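Local coordinates for inactive Zymogen C11 Protease (Parabacteroides distasonis, PDB 6MZO), which is a clostripain-like C11 cysteine protease captured as an inactive zymogen, whose active form probably cleaves peptide bonds after basic residues, at residues N144-A149 against Y172-C177; K310-Y315 against G320-V325; M199-K204 against A213-T218; Y276-Y281 against N292-S297. All blocks are in the same frame, centred on the assembly; numbering follows the deposited sequence.

Contact 1: N144-A149 against Y172-C177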
loop_
_atom_site.group_PDB
_atom_site.type_symbol
_atom_site.label_atom_id
_atom_site.label_comp_id
_atom_site.label_asym_id
_atom_site.label_seq_id
_atom_site.Cartn_x
_atom_site.Cartn_y
_atom_site.Cartn_z
ATOM N N ASN A 144 -1.524 -8.282 9.956
ATOM C CA ASN A 144 -2.086 -8.134 11.310
ATOM C C ASN A 144 -1.213 -7.310 12.283
ATOM O O ASN A 144 -1.759 -6.506 13.050
ATOM C CB ASN A 144 -2.388 -9.472 11.943
ATOM C CG ASN A 144 -3.594 -10.176 11.327
ATOM O OD1 ASN A 144 -4.135 -9.751 10.338
ATOM N ND2 ASN A 144 -3.968 -11.311 11.898
ATOM N N ASP A 145 0.113 -7.505 12.262
ATOM C CA ASP A 145 0.974 -6.788 13.210
ATOM C C ASP A 145 1.021 -5.324 12.835
ATOM O O ASP A 145 0.935 -4.447 13.717
ATOM C CB ASP A 145 2.385 -7.346 13.226
ATOM C CG ASP A 145 2.452 -8.688 13.887
ATOM O OD1 ASP A 145 1.521 -8.997 14.673
ATOM O OD2 ASP A 145 3.422 -9.431 13.611
ATOM N N LEU A 146 1.123 -5.050 11.536
ATOM C CA LEU A 146 1.188 -3.653 11.111
ATOM C C LEU A 146 -0.109 -2.869 11.430
ATOM O O LEU A 146 -0.053 -1.720 11.889
ATOM C CB LEU A 146 1.532 -3.544 9.618
ATOM C CG LEU A 146 1.792 -2.133 9.044
ATOM C CD1 LEU A 146 2.920 -1.423 9.776
ATOM C CD2 LEU A 146 2.085 -2.214 7.580
ATOM N N ALA A 147 -1.263 -3.471 11.172
ATOM C CA ALA A 147 -2.518 -2.799 11.406
ATOM C C ALA A 147 -2.683 -2.632 12.898
ATOM O O ALA A 147 -3.186 -1.603 13.359
ATOM C CB ALA A 147 -3.667 -3.624 10.801
ATOM N N SER A 148 -2.267 -3.656 13.664
ATOM C CA SER A 148 -2.389 -3.516 15.091
ATOM C C SER A 148 -1.521 -2.348 15.586
ATOM O O SER A 148 -1.963 -1.529 16.401
ATOM C CB SER A 148 -2.036 -4.848 15.803
ATOM O OG SER A 148 -2.112 -4.637 17.190
ATOM N N ALA A 149 -0.307 -2.258 15.061
ATOM C CA ALA A 149 0.648 -1.245 15.517
ATOM C C ALA A 149 0.138 0.151 15.180
ATOM O O ALA A 149 0.271 1.054 16.018
ATOM C CB ALA A 149 1.998 -1.478 14.887
ATOM N N TYR A 172 -9.338 -3.136 4.393
ATOM C CA TYR A 172 -10.224 -3.362 5.520
ATOM C C TYR A 172 -9.444 -3.266 6.835
ATOM O O TYR A 172 -9.908 -2.628 7.832
ATOM C CB TYR A 172 -10.889 -4.742 5.420
ATOM C CG TYR A 172 -11.977 -4.976 6.424
ATOM C CD1 TYR A 172 -13.171 -4.270 6.344
ATOM C CD2 TYR A 172 -11.873 -5.982 7.363
ATOM C CE1 TYR A 172 -14.222 -4.558 7.234
ATOM C CE2 TYR A 172 -12.929 -6.268 8.327
ATOM C CZ TYR A 172 -14.098 -5.540 8.174
ATOM O OH TYR A 172 -15.074 -5.838 9.061
ATOM N N ALA A 173 -8.263 -3.869 6.852
ATOM C CA ALA A 173 -7.469 -3.914 8.129
ATOM C C ALA A 173 -7.091 -2.513 8.594
ATOM O O ALA A 173 -6.990 -2.304 9.841
ATOM C CB ALA A 173 -6.200 -4.741 7.956
ATOM N N PHE A 174 -6.833 -1.627 7.645
ATOM C CA PHE A 174 -6.374 -0.267 8.015
ATOM C C PHE A 174 -7.470 0.758 8.039
ATOM O O PHE A 174 -7.168 1.963 8.162
ATOM C CB PHE A 174 -5.225 0.205 7.085
ATOM C CG PHE A 174 -3.953 -0.596 7.305
ATOM C CD1 PHE A 174 -3.745 -1.816 6.621
ATOM C CD2 PHE A 174 -3.019 -0.189 8.229
ATOM C CE1 PHE A 174 -2.623 -2.589 6.854
ATOM C CE2 PHE A 174 -1.888 -0.951 8.486
ATOM C CZ PHE A 174 -1.694 -2.177 7.803
ATOM N N ARG A 175 -8.733 0.334 7.934
ATOM C CA ARG A 175 -9.840 1.311 7.770
ATOM C C ARG A 175 -9.983 2.243 8.965
ATOM O O ARG A 175 -10.498 3.343 8.805
ATOM C CB ARG A 175 -11.173 0.577 7.530
ATOM C CG ARG A 175 -11.678 -0.209 8.741
ATOM C CD ARG A 175 -12.832 -1.121 8.246
ATOM N NE ARG A 175 -13.539 -1.744 9.333
ATOM C CZ ARG A 175 -13.054 -2.740 10.082
ATOM N NH1 ARG A 175 -11.846 -3.197 9.821
ATOM N NH2 ARG A 175 -13.723 -3.259 11.112
ATOM N N GLY A 176 -9.580 1.761 10.123
ATOM C CA GLY A 176 -9.714 2.548 11.339
ATOM C C GLY A 176 -8.613 3.554 11.595
ATOM O O GLY A 176 -8.857 4.491 12.421
ATOM N N CYS A 177 -7.444 3.439 10.941
ATOM C CA CYS A 177 -6.371 4.367 11.275
ATOM C C CYS A 177 -5.971 5.308 10.142
ATOM O O CYS A 177 -5.028 6.099 10.302
ATOM C CB CYS A 177 -5.146 3.619 11.763
ATOM S SG CYS A 177 -4.458 2.628 10.460
#
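The methyl group of Ala147 is the bump of this contact: it presses onto one face of the Phe174 ring while also touching Ala173. CB of Ala147 lies 4.0 Å from the centroid of the Phe174 ring and 18° off the ring normal, a CH-pi contact. Next to the ring the same methyl meets Ala173 CB at 4.0 Å, and Ala147 CB comes within 3.7 Å of Ala173 O. Leu146 packs at the rim of the ring. Its CG approaches Phe174 CZ to 3.7 Å near the plane of the ring, and the two side chains cross at about a right angle. Helix 143-150 thereby packs against the C-terminal end of helix 168-173 on the mixed sheet of the caspase-like alpha/beta fold of clan CD, and Phe160 of strand 155-162 meets the Phe174 ring edge-to-face. At Phe174, just past helix 168-173, the backbone departs from helical angles, and with CG anti to its carbonyl carbon (chi1 -68°) its ring reaches back to helix 143-150. The small Ala147 permits a close fit, with Phe174 CE2 only 3.5 Å from Ala147 CA. Leu146 also touches Leu93 of helix 90-103.

Contact 2: K310-Y315 against G320-V325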
loop_
_atom_site.group_PDB
_atom_site.type_symbol
_atom_site.label_atom_id
_atom_site.label_comp_id
_atom_site.label_asym_id
_atom_site.label_seq_id
_atom_site.Cartn_x
_atom_site.Cartn_y
_atom_site.Cartn_z
ATOM N N LYS A 310 -0.855 -3.241 -19.535
ATOM C CA LYS A 310 -0.230 -4.366 -18.835
ATOM C C LYS A 310 0.263 -4.000 -17.471
ATOM O O LYS A 310 0.418 -2.805 -17.185
ATOM C CB LYS A 310 0.947 -4.869 -19.643
ATOM C CG LYS A 310 0.459 -5.374 -21.063
ATOM C CD LYS A 310 1.448 -6.232 -21.874
ATOM C CE LYS A 310 0.928 -6.487 -23.331
ATOM N NZ LYS A 310 -0.446 -7.109 -23.318
ATOM N N ALA A 311 0.507 -5.042 -16.677
ATOM C CA ALA A 311 1.104 -4.927 -15.347
ATOM C C ALA A 311 2.488 -5.544 -15.434
ATOM O O ALA A 311 2.702 -6.556 -16.153
ATOM C CB ALA A 311 0.242 -5.637 -14.278
ATOM N N VAL A 312 3.428 -4.958 -14.689
ATOM C CA VAL A 312 4.795 -5.444 -14.690
ATOM C C VAL A 312 5.152 -6.248 -13.422
ATOM O O VAL A 312 4.685 -5.961 -12.315
ATOM C CB VAL A 312 5.793 -4.288 -14.859
ATOM C CG1 VAL A 312 5.769 -3.365 -13.650
ATOM C CG2 VAL A 312 7.164 -4.872 -15.187
ATOM N N TYR A 313 5.942 -7.309 -13.603
ATOM C CA TYR A 313 6.320 -8.200 -12.496
ATOM C C TYR A 313 7.813 -8.466 -12.496
ATOM O O TYR A 313 8.455 -8.540 -13.562
ATOM C CB TYR A 313 5.568 -9.552 -12.562
ATOM C CG TYR A 313 4.079 -9.320 -12.481
ATOM C CD1 TYR A 313 3.457 -9.219 -11.242
ATOM C CD2 TYR A 313 3.317 -9.133 -13.650
ATOM C CE1 TYR A 313 2.099 -8.978 -11.131
ATOM C CE2 TYR A 313 1.945 -8.850 -13.556
ATOM C CZ TYR A 313 1.354 -8.761 -12.299
ATOM O OH TYR A 313 -0.014 -8.500 -12.220
ATOM N N ALA A 314 8.366 -8.688 -11.305
ATOM C CA ALA A 314 9.805 -8.991 -11.203
ATOM C C ALA A 314 10.145 -10.388 -11.718
ATOM O O ALA A 314 11.217 -10.619 -12.299
ATOM C CB ALA A 314 10.266 -8.848 -9.781
ATOM N N TYR A 315 9.248 -11.331 -11.490
ATOM C CA TYR A 315 9.500 -12.688 -11.936
ATOM C C TYR A 315 9.327 -12.788 -13.440
ATOM O O TYR A 315 8.309 -12.370 -13.947
ATOM C CB TYR A 315 8.548 -13.680 -11.251
ATOM C CG TYR A 315 8.753 -15.079 -11.806
ATOM C CD1 TYR A 315 9.743 -15.888 -11.304
ATOM C CD2 TYR A 315 7.969 -15.556 -12.856
ATOM C CE1 TYR A 315 9.962 -17.152 -11.825
ATOM C CE2 TYR A 315 8.181 -16.824 -13.391
ATOM C CZ TYR A 315 9.177 -17.611 -12.865
ATOM O OH TYR A 315 9.404 -18.870 -13.393
ATOM N N GLY A 320 11.980 -10.141 -15.803
ATOM C CA GLY A 320 10.631 -9.830 -15.361
ATOM C C GLY A 320 9.572 -10.203 -16.398
ATOM O O GLY A 320 9.914 -10.727 -17.472
ATOM N N SER A 321 8.299 -9.916 -16.086
ATOM C CA SER A 321 7.146 -10.285 -16.931
ATOM C C SER A 321 6.160 -9.132 -17.123
ATOM O O SER A 321 5.965 -8.356 -16.217
ATOM C CB SER A 321 6.399 -11.462 -16.302
ATOM O OG SER A 321 7.247 -12.599 -16.286
ATOM N N TYR A 322 5.543 -9.032 -18.296
ATOM C CA TYR A 322 4.448 -8.085 -18.464
ATOM C C TYR A 322 3.235 -8.902 -18.794
ATOM O O TYR A 322 3.246 -9.685 -19.726
ATOM C CB TYR A 322 4.715 -7.043 -19.550
ATOM C CG TYR A 322 5.851 -6.105 -19.224
ATOM C CD1 TYR A 322 7.166 -6.472 -19.477
ATOM C CD2 TYR A 322 5.608 -4.859 -18.656
ATOM C CE1 TYR A 322 8.218 -5.625 -19.175
ATOM C CE2 TYR A 322 6.656 -3.988 -18.348
ATOM C CZ TYR A 322 7.962 -4.379 -18.603
ATOM O OH TYR A 322 9.019 -3.538 -18.309
ATOM N N LEU A 323 2.184 -8.725 -18.017
ATOM C CA LEU A 323 0.966 -9.484 -18.193
ATOM C C LEU A 323 -0.177 -8.511 -18.448
ATOM O O LEU A 323 -0.248 -7.458 -17.855
ATOM C CB LEU A 323 0.676 -10.344 -16.924
ATOM C CG LEU A 323 1.715 -11.412 -16.580
ATOM C CD1 LEU A 323 1.318 -12.104 -15.261
ATOM C CD2 LEU A 323 1.852 -12.457 -17.663
ATOM N N PRO A 324 -1.129 -8.883 -19.286
ATOM C CA PRO A 324 -2.308 -8.091 -19.671
ATOM C C PRO A 324 -3.273 -7.868 -18.509
ATOM O O PRO A 324 -3.559 -8.785 -17.748
ATOM C CB PRO A 324 -2.936 -8.942 -20.797
ATOM C CG PRO A 324 -2.575 -10.345 -20.362
ATOM C CD PRO A 324 -1.120 -10.177 -19.999
ATOM N N VAL A 325 -3.689 -6.610 -18.335
ATOM C CA VAL A 325 -4.742 -6.260 -17.376
ATOM C C VAL A 325 -5.986 -6.132 -18.191
ATOM O O VAL A 325 -6.226 -5.089 -18.802
ATOM C CB VAL A 325 -4.439 -4.961 -16.649
ATOM C CG1 VAL A 325 -5.621 -4.588 -15.725
ATOM C CG2 VAL A 325 -3.194 -5.178 -15.791
#
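Over one face of the Tyr322 ring sits the CG2 methyl of Val312, 3.8 Å from the ring centroid and 29° off the normal, a CH-pi contact. With CG2 anti to the Val312 backbone N (chi1 66° for CG1), this branch comes up beside the tyrosine, and the two side chains run alongside one another. The other aromatic group, Tyr313, belongs to the opposite face of the sheet. Ser321 O lies at the edge of its ring, and Leu323 crosses it at about a right angle, bringing CD1 to 3.7 Å from Tyr313 CE2. The Tyr313 hydroxyl bonds to the backbone oxygen of Met265, tying this face to the rest of the protein. Beyond Leu323, Val325 CG2 packs on Ala311 CB.

Two pairs of backbone bonds join the strands. Ala311 N reaches Leu323 O at 2.8 Å and is answered by Leu323 N to Ala311 O; Tyr313 N reaches Ser321 O at 2.8 Å and is answered by Ser321 N to Tyr313 O. Nearer the turn, the Ser321 hydroxyl donates to Tyr315 O over 2.6 Å, on a lone pair in the carbonyl plane. Gly320, with positive phi, passes close to Tyr313 O. Alternating hydrogen-bonded and non-hydrogen-bonded pairs make residues 310-325 an antiparallel beta hairpin, lying at the protein surface apart from the large mixed sheet.

Contact 3: M199-K204 against A213-T218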
loop_
_atom_site.group_PDB
_atom_site.type_symbol
_atom_site.label_atom_id
_atom_site.label_comp_id
_atom_site.label_asym_id
_atom_site.label_seq_id
_atom_site.Cartn_x
_atom_site.Cartn_y
_atom_site.Cartn_z
ATOM N N MET A 199 4.700 15.794 -4.155
ATOM C CA MET A 199 4.956 16.314 -2.784
ATOM C C MET A 199 3.926 17.393 -2.401
ATOM O O MET A 199 3.339 17.315 -1.257
ATOM C CB MET A 199 6.389 16.897 -2.663
ATOM C CG MET A 199 7.495 15.818 -2.929
ATOM S SD MET A 199 7.319 14.329 -1.952
ATOM C CE MET A 199 7.339 15.050 -0.265
ATOM N N GLY A 200 3.719 18.392 -3.237
ATOM C CA GLY A 200 2.672 19.378 -2.894
ATOM C C GLY A 200 1.287 18.749 -2.630
ATOM O O GLY A 200 0.556 19.230 -1.702
ATOM N N ASP A 201 0.903 17.731 -3.403
ATOM C CA ASP A 201 -0.391 17.082 -3.146
ATOM C C ASP A 201 -0.473 16.504 -1.765
ATOM O O ASP A 201 -1.616 16.510 -1.192
ATOM C CB ASP A 201 -0.658 15.996 -4.222
ATOM C CG ASP A 201 -0.845 16.610 -5.616
ATOM O OD1 ASP A 201 -1.368 17.744 -5.731
ATOM O OD2 ASP A 201 -0.434 15.975 -6.629
ATOM N N MET A 202 0.635 15.987 -1.212
ATOM C CA MET A 202 0.548 15.437 0.167
ATOM C C MET A 202 0.287 16.517 1.249
ATOM O O MET A 202 -0.084 16.159 2.351
ATOM C CB MET A 202 1.863 14.679 0.552
ATOM C CG MET A 202 2.142 13.595 -0.377
ATOM S SD MET A 202 3.772 12.863 0.342
ATOM C CE MET A 202 4.510 12.089 -1.045
ATOM N N PHE A 203 0.544 17.781 0.919
ATOM C CA PHE A 203 0.573 18.840 1.936
ATOM C C PHE A 203 -0.542 19.880 1.728
ATOM O O PHE A 203 -0.548 20.875 2.427
ATOM C CB PHE A 203 1.954 19.510 1.929
ATOM C CG PHE A 203 2.984 18.712 2.651
ATOM C CD1 PHE A 203 3.022 18.727 4.028
ATOM C CD2 PHE A 203 3.882 17.833 1.963
ATOM C CE1 PHE A 203 3.947 18.006 4.714
ATOM C CE2 PHE A 203 4.805 17.089 2.628
ATOM C CZ PHE A 203 4.848 17.123 4.036
ATOM N N LYS A 204 -1.430 19.701 0.745
ATOM C CA LYS A 204 -2.673 20.577 0.675
ATOM C C LYS A 204 -3.455 20.459 2.005
ATOM O O LYS A 204 -3.360 19.445 2.730
ATOM C CB LYS A 204 -3.518 20.175 -0.499
ATOM C CG LYS A 204 -2.750 20.508 -1.844
ATOM C CD LYS A 204 -3.575 20.109 -3.058
ATOM C CE LYS A 204 -2.717 20.257 -4.325
ATOM N NZ LYS A 204 -3.511 19.784 -5.536
ATOM N N ALA A 213 -2.685 9.754 -6.799
ATOM C CA ALA A 213 -2.857 8.562 -7.645
ATOM C C ALA A 213 -2.855 8.904 -9.136
ATOM O O ALA A 213 -2.286 8.173 -9.951
ATOM C CB ALA A 213 -4.122 7.882 -7.234
ATOM N N THR A 214 -3.443 10.050 -9.475
ATOM C CA THR A 214 -3.433 10.485 -10.889
ATOM C C THR A 214 -2.005 10.770 -11.376
ATOM O O THR A 214 -1.666 10.465 -12.532
ATOM C CB THR A 214 -4.341 11.698 -11.184
ATOM O OG1 THR A 214 -3.814 12.878 -10.555
ATOM C CG2 THR A 214 -5.717 11.434 -10.670
ATOM N N LYS A 215 -1.148 11.288 -10.493
ATOM C CA LYS A 215 0.233 11.497 -10.851
ATOM C C LYS A 215 1.005 10.219 -11.036
ATOM O O LYS A 215 1.858 10.144 -11.908
ATOM C CB LYS A 215 0.910 12.348 -9.772
ATOM C CG LYS A 215 0.885 13.857 -10.121
ATOM C CD LYS A 215 -0.501 14.550 -10.047
ATOM C CE LYS A 215 -0.410 16.151 -10.198
ATOM N NZ LYS A 215 0.561 16.621 -9.185
ATOM N N PHE A 216 0.709 9.226 -10.197
ATOM C CA PHE A 216 1.298 7.905 -10.379
ATOM C C PHE A 216 0.955 7.322 -11.780
ATOM O O PHE A 216 1.855 6.832 -12.492
ATOM C CB PHE A 216 0.789 6.951 -9.275
ATOM C CG PHE A 216 1.347 5.547 -9.386
ATOM C CD1 PHE A 216 0.842 4.606 -10.325
ATOM C CD2 PHE A 216 2.379 5.195 -8.566
ATOM C CE1 PHE A 216 1.365 3.301 -10.387
ATOM C CE2 PHE A 216 2.902 3.887 -8.564
ATOM C CZ PHE A 216 2.407 2.937 -9.501
ATOM N N TYR A 217 -0.333 7.406 -12.129
ATOM C CA TYR A 217 -0.770 6.980 -13.488
ATOM C C TYR A 217 -0.116 7.788 -14.591
ATOM O O TYR A 217 0.448 7.195 -15.536
ATOM C CB TYR A 217 -2.305 7.032 -13.610
ATOM C CG TYR A 217 -2.702 6.674 -15.052
ATOM C CD1 TYR A 217 -2.475 5.382 -15.497
ATOM C CD2 TYR A 217 -3.148 7.637 -15.953
ATOM C CE1 TYR A 217 -2.782 5.006 -16.835
ATOM C CE2 TYR A 217 -3.440 7.280 -17.294
ATOM C CZ TYR A 217 -3.234 5.977 -17.709
ATOM O OH TYR A 217 -3.543 5.657 -19.010
ATOM N N THR A 218 -0.112 9.138 -14.462
ATOM C CA THR A 218 0.530 9.953 -15.500
ATOM C C THR A 218 2.014 9.551 -15.659
ATOM O O THR A 218 2.521 9.427 -16.789
ATOM C CB THR A 218 0.391 11.431 -15.126
ATOM O OG1 THR A 218 -1.017 11.727 -15.176
ATOM C CG2 THR A 218 1.134 12.311 -16.119
#
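OD2 of Asp201 receives the ammonium group of Lys215, a salt bridge with NZ at 2.8 Å. It ties helix 195-203 to helix 209-220, two helices consecutive in the chain of this clostripain-family alpha/beta fold, and is the sole close contact between the segments, whose nearest CA atoms, those of Asp201 and Lys215, stay 9.5 Å apart. The two side chains come from opposite directions to meet. That of Lys215 is bent at chi2 (71°) and again at chi4, which brings NZ to the carboxylate on the syn side of OD2, 19° out of its plane. The other oxygen is engaged as well: Lys204 NZ lies 3.0 Å from Asp201 OD1, so one carboxylate joins two lysines in a salt-bridge network. The two ammonium groups, Lys204 NZ and Lys215 NZ, stay 6.3 Å apart, each on its own oxygen of the carboxylate. Asp208 gives Lys204 a second acidic partner; Asp208 OD2, the same oxygen that pairs with Lys204, also lies close to Asp201 OD1, a like-charge approach that the lysine probably offsets. Lys215 NZ makes a weak further bond to the backbone oxygen of Thr197. Asp201 OD1 is met by Lys204 NZ nearly straight along its C-O bond.

Contact 4: Y276-Y281 against N292-S297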
loop_
_atom_site.group_PDB
_atom_site.type_symbol
_atom_site.label_atom_id
_atom_site.label_comp_id
_atom_site.label_asym_id
_atom_site.label_seq_id
_atom_site.Cartn_x
_atom_site.Cartn_y
_atom_site.Cartn_z
ATOM N N TYR A 276 -5.876 -12.351 -7.088
ATOM C CA TYR A 276 -6.544 -12.116 -8.343
ATOM C C TYR A 276 -7.422 -10.867 -8.257
ATOM O O TYR A 276 -7.569 -10.327 -7.228
ATOM C CB TYR A 276 -7.406 -13.315 -8.681
ATOM C CG TYR A 276 -6.609 -14.545 -8.998
ATOM C CD1 TYR A 276 -6.207 -15.408 -8.019
ATOM C CD2 TYR A 276 -6.244 -14.819 -10.266
ATOM C CE1 TYR A 276 -5.471 -16.522 -8.309
ATOM C CE2 TYR A 276 -5.507 -15.927 -10.563
ATOM C CZ TYR A 276 -5.129 -16.778 -9.582
ATOM O OH TYR A 276 -4.395 -17.876 -9.891
ATOM N N ASP A 277 -7.998 -10.430 -9.365
ATOM C CA ASP A 277 -8.859 -9.269 -9.322
ATOM C C ASP A 277 -10.093 -9.552 -8.479
ATOM O O ASP A 277 -10.730 -10.529 -8.646
ATOM C CB ASP A 277 -9.288 -8.801 -10.710
ATOM C CG ASP A 277 -10.214 -7.618 -10.659
ATOM O OD1 ASP A 277 -9.741 -6.565 -10.316
ATOM O OD2 ASP A 277 -11.390 -7.767 -10.906
ATOM N N PHE A 278 -10.406 -8.634 -7.588
ATOM C CA PHE A 278 -11.505 -8.771 -6.667
ATOM C C PHE A 278 -12.883 -8.942 -7.316
ATOM O O PHE A 278 -13.596 -9.833 -7.021
ATOM C CB PHE A 278 -11.450 -7.590 -5.710
ATOM C CG PHE A 278 -12.346 -7.680 -4.521
ATOM C CD1 PHE A 278 -12.772 -8.865 -4.014
ATOM C CD2 PHE A 278 -12.718 -6.545 -3.892
ATOM C CE1 PHE A 278 -13.551 -8.904 -2.899
ATOM C CE2 PHE A 278 -13.502 -6.569 -2.779
ATOM C CZ PHE A 278 -13.919 -7.755 -2.279
ATOM N N ASP A 279 -13.208 -8.048 -8.231
ATOM C CA ASP A 279 -14.481 -8.087 -8.906
ATOM C C ASP A 279 -14.629 -9.368 -9.703
ATOM O O ASP A 279 -15.625 -9.990 -9.639
ATOM C CB ASP A 279 -14.655 -6.834 -9.781
ATOM C CG ASP A 279 -15.979 -6.788 -10.518
ATOM O OD1 ASP A 279 -16.188 -7.586 -11.383
ATOM O OD2 ASP A 279 -16.759 -5.909 -10.232
ATOM N N ASP A 280 -13.599 -9.745 -10.427
ATOM C CA ASP A 280 -13.622 -10.950 -11.207
ATOM C C ASP A 280 -13.939 -12.162 -10.317
ATOM O O ASP A 280 -14.793 -12.923 -10.625
ATOM C CB ASP A 280 -12.309 -11.118 -11.947
ATOM C CG ASP A 280 -12.384 -12.113 -13.094
ATOM O OD1 ASP A 280 -13.464 -12.485 -13.473
ATOM O OD2 ASP A 280 -11.337 -12.480 -13.574
ATOM N N TYR A 281 -13.243 -12.284 -9.209
ATOM C CA TYR A 281 -13.485 -13.380 -8.289
ATOM C C TYR A 281 -14.917 -13.372 -7.785
ATOM O O TYR A 281 -15.601 -14.345 -7.847
ATOM C CB TYR A 281 -12.531 -13.299 -7.114
ATOM C CG TYR A 281 -12.689 -14.381 -6.084
ATOM C CD1 TYR A 281 -12.805 -15.689 -6.455
ATOM C CD2 TYR A 281 -12.697 -14.081 -4.753
ATOM C CE1 TYR A 281 -12.943 -16.681 -5.510
ATOM C CE2 TYR A 281 -12.825 -15.057 -3.803
ATOM C CZ TYR A 281 -12.946 -16.353 -4.199
ATOM O OH TYR A 281 -13.076 -17.323 -3.273
ATOM N N ASN A 292 -24.634 -6.998 -8.234
ATOM C CA ASN A 292 -24.982 -5.596 -8.480
ATOM C C ASN A 292 -24.731 -4.800 -7.200
ATOM O O ASN A 292 -24.197 -3.688 -7.258
ATOM C CB ASN A 292 -26.426 -5.468 -8.956
ATOM C CG ASN A 292 -26.600 -5.927 -10.415
ATOM O OD1 ASN A 292 -25.627 -6.017 -11.186
ATOM N ND2 ASN A 292 -27.817 -6.217 -10.789
ATOM N N ALA A 293 -25.072 -5.390 -6.049
ATOM C CA ALA A 293 -24.830 -4.708 -4.750
ATOM C C ALA A 293 -23.331 -4.495 -4.512
ATOM O O ALA A 293 -22.888 -3.433 -4.048
ATOM C CB ALA A 293 -25.417 -5.486 -3.605
ATOM N N PHE A 294 -22.559 -5.542 -4.803
ATOM C CA PHE A 294 -21.089 -5.467 -4.708
ATOM C C PHE A 294 -20.541 -4.347 -5.580
ATOM O O PHE A 294 -19.729 -3.538 -5.115
ATOM C CB PHE A 294 -20.487 -6.828 -5.104
ATOM C CG PHE A 294 -19.026 -6.781 -5.309
ATOM C CD1 PHE A 294 -18.162 -6.831 -4.236
ATOM C CD2 PHE A 294 -18.507 -6.668 -6.624
ATOM C CE1 PHE A 294 -16.712 -6.838 -4.452
ATOM C CE2 PHE A 294 -17.119 -6.663 -6.853
ATOM C CZ PHE A 294 -16.222 -6.706 -5.785
ATOM N N LYS A 295 -20.971 -4.285 -6.839
ATOM C CA LYS A 295 -20.523 -3.179 -7.733
ATOM C C LYS A 295 -20.837 -1.795 -7.196
ATOM O O LYS A 295 -19.969 -0.889 -7.284
ATOM C CB LYS A 295 -21.101 -3.376 -9.139
ATOM C CG LYS A 295 -20.355 -4.533 -9.852
ATOM C CD LYS A 295 -20.724 -4.615 -11.341
ATOM C CE LYS A 295 -22.009 -5.388 -11.555
ATOM N NZ LYS A 295 -22.313 -5.508 -13.022
ATOM N N ARG A 296 -22.010 -1.639 -6.591
ATOM C CA ARG A 296 -22.337 -0.331 -5.994
ATOM C C ARG A 296 -21.437 0.016 -4.800
ATOM O O ARG A 296 -21.039 1.188 -4.645
ATOM C CB ARG A 296 -23.792 -0.307 -5.580
ATOM C CG ARG A 296 -24.725 -0.223 -6.770
ATOM C CD ARG A 296 -26.141 0.047 -6.323
ATOM N NE ARG A 296 -26.896 0.662 -7.417
ATOM C CZ ARG A 296 -28.171 0.406 -7.713
ATOM N NH1 ARG A 296 -28.884 -0.455 -6.995
ATOM N NH2 ARG A 296 -28.735 1.022 -8.743
ATOM N N SER A 297 -21.113 -1.008 -3.993
ATOM C CA SER A 297 -20.268 -0.758 -2.832
ATOM C C SER A 297 -18.850 -0.423 -3.270
ATOM O O SER A 297 -18.226 0.485 -2.683
ATOM C CB SER A 297 -20.266 -1.947 -1.864
ATOM O OG SER A 297 -21.576 -2.052 -1.272
#
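Strand residues 276-277 lead directly into a helix at Phe278, and this helical turn faces residues 292-297 of helix 288-301. The backbones stay well apart: the nearest CA atoms, those of Asp279 and Lys295, are 7.9 Å from each other, so the contact is made mainly by side chains. Asp277 is the N-cap, its OD2 accepting from Asp280 N at 3.0 Å. The capped strand-to-helix junction thus packs on the long helix that leads into strand 302-307, one of the two edge strands of the large mixed sheet. Between them lies a T-shaped aromatic pair. Phe294 points its edge at the face of Phe278, with ring centroids 5.1 Å apart and planes at 89°, and Phe294 CE1 is 3.6 Å from Phe278 CE2, placed toward the rim of that face. With CG anti to its backbone N (chi1 168°), the Phe294 side chain extends toward the 276-281 segment. Cys242 of helix 235-246 touches both rings, extending this apolar packing to a third helix. Asp279 meets the edge of the Phe294 ring too, its carboxylate plane turned 56° from the ring plane. Its OD1 is held by a hydrogen bond with the Tyr291 hydroxyl, while Lys295 crosses it at a slant and forms no salt bridge, Asp279 OD2 to Lys295 NZ being 6.2 Å. The other carboxylate oxygen, Asp279 OD2, lies 3.5 Å from Phe294 CE2.

How the contacts relate
Contacts 1, 3 and 4 are partly buried, whereas contact 2 lies at the surface, on the opposite side of the chain's centre from contact 1. Contacts 1 and 4 rely on phenylalanine rings without hydrogen bonds between segments; a methyl meets the ring face in one, another ring's edge in the other. Contact 3 has almost no packing and depends on charge, while contact 2 combines a backbone ladder with side chains on both faces. No two contacts share a helix or strand, but helix 235-246 touches both contact 1 and contact 4, and Gln263 bonds with both contact 2 and contact 4, whose nearest atoms are about 7 Å apart.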